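Local coordinates for protein putative alkaline phosphatase (Pseudomonas fluorescens, PDB 4F1V) that binds phosphate with high affinity in the periplasm and probably serves as the solute-binding component of the PstSACB phosphate importer, at residues A[5-9]-A[27-33]; A[58-63]-A[293-299]. One frame throughout, in Å; residues are numbered along the deposited sequence.

Interaction 1 (A[5-9]-A[27-33]); sequences GGGAT and QYIGVGS. With PI (hydrogenphosphate ion), chain B.
Strands 5-7 and 29-30 run parallel, Gly6 in register with Ile29 and Gly7 with Gly30 (CA-CA 4.2 and 5.1 Å). The backbone ladder is Ile29 N to Gly5 O (3.2 Å), Gly7 N to Ile29 O (2.9 Å) and a fork on Gly7 O, which accepts Val31 N (2.8 Å) and Gly32 N (2.9 Å). A water donates to Gly5 O (2.8 Å) and Gln27 O (2.9 Å). Tyr28, chi1 t and chi2 83°, lays its ring along the glycine run: Gly6 CA sits over the face, 3.8 Å from the ring centroid, a CH-pi contact, and the hydroxyl donates from Tyr28 OH to Ala8 O (2.8 Å). A CB on Gly6 would clash with Ile29 O, and Gly7 has phi/psi 134/-128, sterically a glycine conformation. Ile29 (m, t) points to the opposite sheet face from Tyr28's ring. Past the strands both segments turn to the hydrogenphosphate. Thr9, chi1 p, donates from N (2.8 Å) and OG1 (2.7 Å) to PI O2, with its CG2 3.7 Å from Gly32 N; Ser33, chi1 m, donates from N (2.8 Å) and OG (2.7 Å) to PI O1, and its OG lies 3.4 Å from Ala8 CB. Gly32 is the N-cap before Ser33, so the anion meets a helix N-terminus, a recurrent anion-binding device of periplasmic phosphate-binding proteins. The contact belongs to a beta-alpha-beta unit: helix 12-15 connects the two strands, helix 33-42 follows Gly32, strand 29-30 edges the sheet, and strand 59-62 flanks strand 5-7 on its other side.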
loop_
_atom_site.group_PDB
_atom_site.type_symbol
_atom_site.label_atom_id
_atom_site.label_comp_id
_atom_site.label_asym_id
_atom_site.label_seq_id
_atom_site.Cartn_x
_atom_site.Cartn_y
_atom_site.Cartn_z
ATOM N N GLY A 5 -5.008 16.056 -2.139
ATOM C CA GLY A 5 -4.918 14.613 -1.935
ATOM C C GLY A 5 -4.139 14.282 -0.668
ATOM O O GLY A 5 -3.420 15.060 -0.057
ATOM N N GLY A 6 -4.267 13.008 -0.284
ATOM C CA GLY A 6 -3.680 12.507 0.959
ATOM C C GLY A 6 -4.161 11.098 1.194
ATOM O O GLY A 6 -4.914 10.531 0.410
ATOM N N GLY A 7 -3.699 10.514 2.330
ATOM C CA GLY A 7 -4.073 9.149 2.665
ATOM C C GLY A 7 -2.878 8.342 3.091
ATOM O O GLY A 7 -2.103 8.740 3.985
ATOM N N ALA A 8 -2.701 7.163 2.459
ATOM C CA ALA A 8 -1.637 6.219 2.758
ATOM C C ALA A 8 -0.307 6.906 3.068
ATOM O O ALA A 8 0.186 7.719 2.271
ATOM C CB ALA A 8 -1.453 5.305 1.551
ATOM N N THR A 9 0.316 6.492 4.180
ATOM C CA THR A 9 1.666 6.907 4.491
ATOM C C THR A 9 2.743 6.054 3.805
ATOM O O THR A 9 3.854 6.552 3.583
ATOM C CB THR A 9 1.944 6.980 6.026
ATOM O OG1 THR A 9 2.002 5.649 6.601
ATOM C CG2 THR A 9 0.953 7.856 6.729
ATOM N N GLN A 27 0.473 19.818 -1.826
ATOM C CA GLN A 27 1.373 18.769 -1.358
ATOM C C GLN A 27 0.504 17.698 -0.646
ATOM O O GLN A 27 -0.402 17.936 0.127
ATOM C CB GLN A 27 2.416 19.368 -0.439
ATOM C CG GLN A 27 3.424 20.336 -1.085
ATOM C CD GLN A 27 4.107 19.680 -2.315
ATOM O OE1 GLN A 27 4.877 18.690 -2.167
ATOM N NE2 GLN A 27 3.898 20.223 -3.496
ATOM N N TYR A 28 0.904 16.429 -0.901
ATOM C CA TYR A 28 0.212 15.251 -0.384
ATOM C C TYR A 28 0.296 15.183 1.138
ATOM O O TYR A 28 1.354 15.458 1.732
ATOM C CB TYR A 28 0.917 13.987 -0.963
ATOM C CG TYR A 28 0.309 12.673 -0.565
ATOM C CD1 TYR A 28 -0.793 12.179 -1.274
ATOM C CD2 TYR A 28 0.804 11.901 0.489
ATOM C CE1 TYR A 28 -1.334 10.930 -0.949
ATOM C CE2 TYR A 28 0.263 10.663 0.820
ATOM C CZ TYR A 28 -0.792 10.183 0.072
ATOM O OH TYR A 28 -1.335 8.943 0.325
ATOM N N ILE A 29 -0.788 14.798 1.760
ATOM C CA ILE A 29 -0.890 14.727 3.216
ATOM C C ILE A 29 -1.028 13.259 3.697
ATOM O O ILE A 29 -2.044 12.600 3.391
ATOM C CB ILE A 29 -2.081 15.572 3.732
ATOM C CG1 ILE A 29 -1.914 17.046 3.295
ATOM C CG2 ILE A 29 -2.253 15.424 5.227
ATOM C CD1 ILE A 29 -3.160 17.884 3.449
ATOM N N GLY A 30 -0.033 12.767 4.392
ATOM C CA GLY A 30 -0.040 11.349 4.831
ATOM C C GLY A 30 -0.745 11.208 6.165
ATOM O O GLY A 30 -0.286 11.743 7.209
ATOM N N VAL A 31 -1.868 10.475 6.184
ATOM C CA VAL A 31 -2.728 10.264 7.350
ATOM C C VAL A 31 -3.142 8.828 7.527
ATOM O O VAL A 31 -3.859 8.555 8.490
ATOM C CB VAL A 31 -3.963 11.209 7.316
ATOM C CG1 VAL A 31 -3.584 12.652 7.598
ATOM C CG2 VAL A 31 -4.719 11.077 5.972
ATOM N N GLY A 32 -2.758 7.906 6.634
ATOM C CA GLY A 32 -3.243 6.530 6.691
ATOM C C GLY A 32 -4.314 6.288 5.624
ATOM O O GLY A 32 -5.087 7.174 5.280
ATOM N N SER A 33 -4.362 5.033 5.155
ATOM C CA SER A 33 -5.306 4.697 4.121
ATOM C C SER A 33 -6.745 4.783 4.516
ATOM O O SER A 33 -7.606 5.204 3.733
ATOM C CB SER A 33 -5.025 3.279 3.550
ATOM O OG SER A 33 -3.781 3.188 2.884
HETATM P P PI B . -0.774 3.255 5.299
HETATM O O1 PI B . -2.283 3.148 5.086
HETATM O O2 PI B . -0.406 4.536 6.051
HETATM O O3 PI B . -0.249 2.008 6.023
HETATM O O4 PI B . -0.091 3.344 3.905
HETATM O O HOH W 1 -3.236 17.831 -0.287
#

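Interaction 2 (A[58-63]-A[293-299]); sequences HWAGSD and FTNLIFS. With PI (hydrogenphosphate ion), chain B.
The pocket residue Asp63 follows directly on strand 59-62, an inner strand of the mixed sheet in this Venus-flytrap phosphate-binding protein, and strand 293-299 pairs with that strand. Strands 59-62 and 293-299 are antiparallel, axes 4.8 Å apart at closest and 163° between directions. Ala60-Ile297 and Ser62-Asn295 are hydrogen-bonded pairs (CA-CA 5.1 and 5.2 Å), with the non-hydrogen-bonded pair Gly61-Leu296 between them (4.8 Å). The ladder reads Ala60 N to Ile297 O (2.9 Å), Ile297 N to Ala60 O (2.9 Å), Ser62 N to Asn295 O (3.0 Å) and Asn295 N to Ser62 O (2.8 Å); Gly61 CA adds a CA-H...O contact to Asn295 O (3.4 Å). Trp59 and Leu296 share one face with Phe298. Trp59 takes chi1 p and chi2 -79°, Phe298 chi1 m and chi2 77°, so the Trp59 five-membered ring and the Phe298 ring lie nearly parallel (7°) but slid apart, centroids 4.6 Å, while Trp59 CB stands over the Phe298 ring face, 3.4 Å from its centroid. Leu296 (m, t) brings CD2 to 3.9 Å from Trp59 CZ3. On the other face Ile297 (m, t) reaches Ser62 CB with CD1 at 4.0 Å, beside Lys37 and Phe40 of helix 33-42. Beyond the ladder Thr294, chi1 t, donates from OG1 to Asp63 OD1 (2.6 Å), holding a carboxylate whose chi1, 8°, lies between wells. Asp63 OD2 then faces PI O4 at 2.5 Å, a separation so short that one of these two acid groups probably keeps a proton and donates it, consistent with recognition of a protonated phosphate.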
loop_
_atom_site.group_PDB
_atom_site.type_symbol
_atom_site.label_atom_id
_atom_site.label_comp_id
_atom_site.label_asym_id
_atom_site.label_seq_id
_atom_site.Cartn_x
_atom_site.Cartn_y
_atom_site.Cartn_z
ATOM N N HIS A 58 -10.007 15.965 -3.366
ATOM C CA HIS A 58 -10.079 15.603 -4.767
ATOM C C HIS A 58 -9.601 14.202 -5.074
ATOM O O HIS A 58 -10.011 13.630 -6.096
ATOM C CB HIS A 58 -9.300 16.644 -5.595
ATOM C CG HIS A 58 -9.825 18.031 -5.402
ATOM N ND1 HIS A 58 -9.324 18.873 -4.472
ATOM C CD2 HIS A 58 -10.917 18.630 -5.965
ATOM C CE1 HIS A 58 -10.046 19.970 -4.497
ATOM N NE2 HIS A 58 -11.062 19.840 -5.326
ATOM N N TRP A 59 -8.699 13.640 -4.247
ATOM C CA TRP A 59 -8.135 12.305 -4.530
ATOM C C TRP A 59 -7.560 11.766 -3.207
ATOM O O TRP A 59 -7.319 12.505 -2.263
ATOM C CB TRP A 59 -7.089 12.340 -5.620
ATOM C CG TRP A 59 -5.781 12.977 -5.352
ATOM C CD1 TRP A 59 -5.496 14.319 -5.346
ATOM C CD2 TRP A 59 -4.525 12.327 -5.056
ATOM N NE1 TRP A 59 -4.148 14.533 -5.084
ATOM C CE2 TRP A 59 -3.538 13.317 -4.910
ATOM C CE3 TRP A 59 -4.162 10.971 -4.898
ATOM C CZ2 TRP A 59 -2.182 13.003 -4.651
ATOM C CZ3 TRP A 59 -2.832 10.636 -4.641
ATOM C CH2 TRP A 59 -1.847 11.658 -4.535
ATOM N N ALA A 60 -7.298 10.447 -3.217
ATOM C CA ALA A 60 -6.624 9.803 -2.081
ATOM C C ALA A 60 -5.597 8.768 -2.568
ATOM O O ALA A 60 -5.772 8.121 -3.587
ATOM C CB ALA A 60 -7.588 9.144 -1.147
ATOM N N GLY A 61 -4.547 8.611 -1.762
ATOM C CA GLY A 61 -3.689 7.430 -1.836
ATOM C C GLY A 61 -4.164 6.386 -0.834
ATOM O O GLY A 61 -4.475 6.720 0.297
ATOM N N SER A 62 -4.198 5.109 -1.233
ATOM C CA SER A 62 -4.592 4.047 -0.335
ATOM C C SER A 62 -3.907 2.740 -0.725
ATOM O O SER A 62 -3.908 2.388 -1.906
ATOM C CB SER A 62 -6.108 3.843 -0.384
ATOM O OG SER A 62 -6.468 2.890 0.591
ATOM N N ASP A 63 -3.378 2.006 0.245
ATOM C CA ASP A 63 -2.953 0.629 0.053
ATOM C C ASP A 63 -3.985 -0.370 0.622
ATOM O O ASP A 63 -3.714 -1.583 0.668
ATOM C CB ASP A 63 -1.476 0.307 0.482
ATOM C CG ASP A 63 -0.810 1.491 1.205
ATOM O OD1 ASP A 63 -0.073 2.259 0.587
ATOM O OD2 ASP A 63 -1.114 1.604 2.417
ATOM N N PHE A 293 0.215 -3.917 -4.062
ATOM C CA PHE A 293 0.100 -2.619 -4.724
ATOM C C PHE A 293 -0.394 -1.566 -3.758
ATOM O O PHE A 293 -1.184 -1.827 -2.842
ATOM C CB PHE A 293 -0.852 -2.669 -5.962
ATOM C CG PHE A 293 -0.285 -3.519 -7.070
ATOM C CD1 PHE A 293 -0.508 -4.891 -7.112
ATOM C CD2 PHE A 293 0.534 -2.936 -8.017
ATOM C CE1 PHE A 293 0.066 -5.662 -8.115
ATOM C CE2 PHE A 293 1.101 -3.712 -9.018
ATOM C CZ PHE A 293 0.851 -5.069 -9.092
ATOM N N THR A 294 0.065 -0.328 -4.008
ATOM C CA THR A 294 -0.582 0.862 -3.411
ATOM C C THR A 294 -1.236 1.645 -4.545
ATOM O O THR A 294 -0.738 1.614 -5.675
ATOM C CB THR A 294 0.419 1.680 -2.595
ATOM O OG1 THR A 294 -0.272 2.760 -1.976
ATOM C CG2 THR A 294 1.579 2.231 -3.394
ATOM N N ASN A 295 -2.351 2.313 -4.243
ATOM C CA ASN A 295 -3.340 2.735 -5.243
ATOM C C ASN A 295 -3.689 4.218 -5.136
ATOM O O ASN A 295 -3.444 4.886 -4.133
ATOM C CB ASN A 295 -4.629 1.892 -5.089
ATOM C CG ASN A 295 -4.268 0.429 -4.888
ATOM O OD1 ASN A 295 -3.518 -0.150 -5.702
ATOM N ND2 ASN A 295 -4.790 -0.154 -3.864
ATOM N N LEU A 296 -4.307 4.692 -6.241
ATOM C CA LEU A 296 -4.919 6.049 -6.312
ATOM C C LEU A 296 -6.445 5.897 -6.354
ATOM O O LEU A 296 -6.977 4.960 -6.966
ATOM C CB LEU A 296 -4.521 6.731 -7.618
ATOM C CG LEU A 296 -3.026 6.843 -7.972
ATOM C CD1 LEU A 296 -2.819 7.560 -9.300
ATOM C CD2 LEU A 296 -2.244 7.486 -6.876
ATOM N N ILE A 297 -7.137 6.869 -5.766
ATOM C CA ILE A 297 -8.580 6.997 -5.865
ATOM C C ILE A 297 -8.873 8.444 -6.288
ATOM O O ILE A 297 -8.470 9.394 -5.613
ATOM C CB ILE A 297 -9.265 6.695 -4.533
ATOM C CG1 ILE A 297 -8.937 5.257 -4.062
ATOM C CG2 ILE A 297 -10.800 6.876 -4.646
ATOM C CD1 ILE A 297 -9.293 5.031 -2.584
ATOM N N PHE A 298 -9.538 8.587 -7.453
ATOM C CA PHE A 298 -9.894 9.869 -8.063
ATOM C C PHE A 298 -11.393 9.833 -8.449
ATOM O O PHE A 298 -12.034 8.790 -8.414
ATOM C CB PHE A 298 -9.046 10.142 -9.316
ATOM C CG PHE A 298 -7.660 10.705 -9.046
ATOM C CD1 PHE A 298 -6.607 9.905 -8.607
ATOM C CD2 PHE A 298 -7.438 12.070 -9.184
ATOM C CE1 PHE A 298 -5.347 10.468 -8.343
ATOM C CE2 PHE A 298 -6.203 12.617 -8.896
ATOM C CZ PHE A 298 -5.170 11.828 -8.499
ATOM N N SER A 299 -11.902 11.008 -8.865
ATOM C CA SER A 299 -13.195 11.059 -9.589
ATOM C C SER A 299 -12.964 11.052 -11.079
ATOM O O SER A 299 -11.996 11.648 -11.576
ATOM C CB SER A 299 -13.915 12.351 -9.159
ATOM O OG SER A 299 -15.245 12.351 -9.717
HETATM P P PI B . -0.774 3.255 5.299
HETATM O O1 PI B . -2.283 3.148 5.086
HETATM O O2 PI B . -0.406 4.536 6.051
HETATM O O3 PI B . -0.249 2.008 6.023
HETATM O O4 PI B . -0.091 3.344 3.905
HETATM O O HOH W 2 -3.668 -2.804 -2.292
#

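Overall arrangement
Interactions 1 and 2 are both buried and lie in one sheet, their centres about 9 Å apart. Interaction 1 joins an outermost strand to its neighbour, interaction 2 two inner strands; the seam between them, strands 5-7 and 59-62, is bridged by Ala8 N and Gly61 O at 2.8 Å, probably a hydrogen bond. The first is a local, glycine-rich parallel pairing with little side-chain packing beyond Tyr28; the second unites residues more than two hundred positions apart, with Trp59 and Phe298 packed side by side on one face. Both converge on the phosphate, interaction 1 through amide and hydroxyl donors and interaction 2 through an acid, and Ser33 OG probably hydrogen-bonds Asp63 N (2.9 Å).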